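Local coordinates for glia-derived nexin (Homo sapiens, PDB 4DY0), which inhibits serine proteases such as thrombin, trypsin and urokinase, binds heparin, and promotes neurite extension by blocking thrombin, at residues Lys276-Ala281 against Lys323-Val328. Sequence-based numbering, arbitrary orientation.
Sequences KFTAVA and KAKIEV. With SO4 (sulfate ion), chain D.
The ammonium of Lys-323 is held by two carbonyl oxygens, those of Asp-147 and Asn-148; a sulfate, probably from the crystallisation liquor, adds a weak bond from NZ to its O2 at 2.9 Å. CG lies anti to the backbone N (chi1 -169°) and the chain stays extended beyond it, bringing CE within 3.9 Å of Val-280 CG2. An alanine in place of Lys-323 would probably leave the two carbonyls without the ammonium they share and Val-280 CG2 without the CE against it. Lys-325 lies on the face that carries Val-280 and Thr-278; its CG packs 4.1 Å from Val-280 CB, its CE reaches Thr-278 CG2, and its NZ bonds to the carbonyl of Met-145.

Beneath these side chains the backbones illustrate regular antiparallel pairing, their axes at 174°. Six hydrogen bonds link Phe-277 with Val-328, Ala-279 with Ile-326 and Ala-281 with Ala-324, the shortest from Val-328 N to Phe-277 O at 2.7 Å. The opposite face is apolar: Ala-279 CB meets Ile-326 CG2 at 3.5 Å, while CE1 of the Phe-277 ring lies 3.9 Å from Val-328 CG2.

In the serpin central sheet A, strand 319-328 lies between strand 266-284 and parallel strand 162-170, still paired directly where cleaved reactive loops insert in other serpins; the apolar face packs against strands 32-34, 358-364 and 369-376.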
loop_
_atom_site.group_PDB
_atom_site.type_symbol
_atom_site.label_atom_id
_atom_site.label_comp_id
_atom_site.label_asym_id
_atom_site.label_seq_id
_atom_site.Cartn_x
_atom_site.Cartn_y
_atom_site.Cartn_z
ATOM N N LYS A 276 -3.448 15.523 -11.912
ATOM C CA LYS A 276 -2.357 15.924 -11.042
ATOM C C LYS A 276 -2.955 16.044 -9.644
ATOM O O LYS A 276 -3.828 16.875 -9.411
ATOM C CB LYS A 276 -1.776 17.260 -11.505
ATOM C CG LYS A 276 -1.185 18.105 -10.386
ATOM C CD LYS A 276 -0.123 19.064 -10.905
ATOM C CE LYS A 276 0.339 19.993 -9.797
ATOM N NZ LYS A 276 1.820 20.033 -9.713
ATOM N N PHE A 277 -2.513 15.197 -8.721
ATOM C CA PHE A 277 -3.148 15.145 -7.409
ATOM C C PHE A 277 -2.310 14.386 -6.393
ATOM O O PHE A 277 -1.280 13.800 -6.725
ATOM C CB PHE A 277 -4.512 14.463 -7.519
ATOM C CG PHE A 277 -4.428 12.964 -7.608
ATOM C CD1 PHE A 277 -3.886 12.351 -8.733
ATOM C CD2 PHE A 277 -4.882 12.166 -6.565
ATOM C CE1 PHE A 277 -3.802 10.969 -8.818
ATOM C CE2 PHE A 277 -4.800 10.782 -6.639
ATOM C CZ PHE A 277 -4.258 10.183 -7.767
ATOM N N THR A 278 -2.775 14.398 -5.150
ATOM C CA THR A 278 -2.158 13.640 -4.083
ATOM C C THR A 278 -3.149 12.605 -3.571
ATOM O O THR A 278 -4.254 12.946 -3.151
ATOM C CB THR A 278 -1.747 14.553 -2.919
ATOM O OG1 THR A 278 -0.877 15.585 -3.403
ATOM C CG2 THR A 278 -1.046 13.754 -1.838
ATOM N N ALA A 279 -2.748 11.341 -3.625
ATOM C CA ALA A 279 -3.563 10.241 -3.135
ATOM C C ALA A 279 -3.122 9.868 -1.729
ATOM O O ALA A 279 -1.968 9.511 -1.513
ATOM C CB ALA A 279 -3.432 9.041 -4.059
ATOM N N VAL A 280 -4.044 9.940 -0.776
ATOM C CA VAL A 280 -3.722 9.623 0.607
ATOM C C VAL A 280 -4.907 8.994 1.339
ATOM O O VAL A 280 -6.037 9.477 1.249
ATOM C CB VAL A 280 -3.245 10.871 1.372
ATOM C CG1 VAL A 280 -4.240 12.017 1.190
ATOM C CG2 VAL A 280 -3.049 10.548 2.842
ATOM N N ALA A 281 -4.641 7.913 2.065
ATOM C CA ALA A 281 -5.673 7.246 2.842
ATOM C C ALA A 281 -5.078 6.527 4.046
ATOM O O ALA A 281 -3.940 6.060 4.008
ATOM C CB ALA A 281 -6.446 6.269 1.972
ATOM N N LYS A 323 -1.060 4.104 6.693
ATOM C CA LYS A 323 -1.344 5.323 5.953
ATOM C C LYS A 323 -0.436 5.394 4.737
ATOM O O LYS A 323 0.780 5.258 4.849
ATOM C CB LYS A 323 -1.157 6.550 6.838
ATOM C CG LYS A 323 -1.693 7.835 6.231
ATOM C CD LYS A 323 -2.071 8.832 7.317
ATOM C CE LYS A 323 -2.584 10.135 6.721
ATOM N NZ LYS A 323 -3.196 10.995 7.768
ATOM N N ALA A 324 -1.036 5.592 3.572
ATOM C CA ALA A 324 -0.288 5.622 2.325
ATOM C C ALA A 324 -0.532 6.947 1.634
ATOM O O ALA A 324 -1.660 7.440 1.603
ATOM C CB ALA A 324 -0.697 4.458 1.424
ATOM N N LYS A 325 0.528 7.524 1.086
ATOM C CA LYS A 325 0.438 8.843 0.479
ATOM C C LYS A 325 1.362 8.943 -0.726
ATOM O O LYS A 325 2.573 8.767 -0.606
ATOM C CB LYS A 325 0.784 9.916 1.513
ATOM C CG LYS A 325 0.762 11.341 0.990
ATOM C CD LYS A 325 0.746 12.328 2.150
ATOM C CE LYS A 325 0.841 13.757 1.671
ATOM N NZ LYS A 325 0.705 14.712 2.806
ATOM N N ILE A 326 0.779 9.208 -1.889
ATOM C CA ILE A 326 1.551 9.379 -3.109
ATOM C C ILE A 326 1.143 10.667 -3.817
ATOM O O ILE A 326 -0.041 10.966 -3.949
ATOM C CB ILE A 326 1.366 8.184 -4.071
ATOM C CG1 ILE A 326 2.199 8.387 -5.339
ATOM C CG2 ILE A 326 -0.101 8.004 -4.422
ATOM C CD1 ILE A 326 1.981 7.326 -6.392
ATOM N N GLU A 327 2.128 11.443 -4.252
ATOM C CA GLU A 327 1.838 12.623 -5.049
ATOM C C GLU A 327 2.101 12.356 -6.525
ATOM O O GLU A 327 3.127 11.787 -6.896
ATOM C CB GLU A 327 2.648 13.833 -4.583
ATOM C CG GLU A 327 2.427 15.049 -5.474
ATOM C CD GLU A 327 3.163 16.287 -4.998
ATOM O OE1 GLU A 327 3.054 17.333 -5.673
ATOM O OE2 GLU A 327 3.845 16.216 -3.954
ATOM N N VAL A 328 1.157 12.759 -7.364
ATOM C CA VAL A 328 1.319 12.639 -8.799
ATOM C C VAL A 328 1.455 14.032 -9.400
ATOM O O VAL A 328 0.512 14.823 -9.359
ATOM C CB VAL A 328 0.129 11.896 -9.425
ATOM C CG1 VAL A 328 0.279 11.824 -10.931
ATOM C CG2 VAL A 328 0.022 10.501 -8.829
HETATM S S SO4 D . -1.216 14.101 6.501
HETATM O O1 SO4 D . -1.496 15.265 5.630
HETATM O O2 SO4 D . -1.966 12.925 6.007
HETATM O O3 SO4 D . 0.235 13.807 6.474
HETATM O O4 SO4 D . -1.644 14.406 7.887
#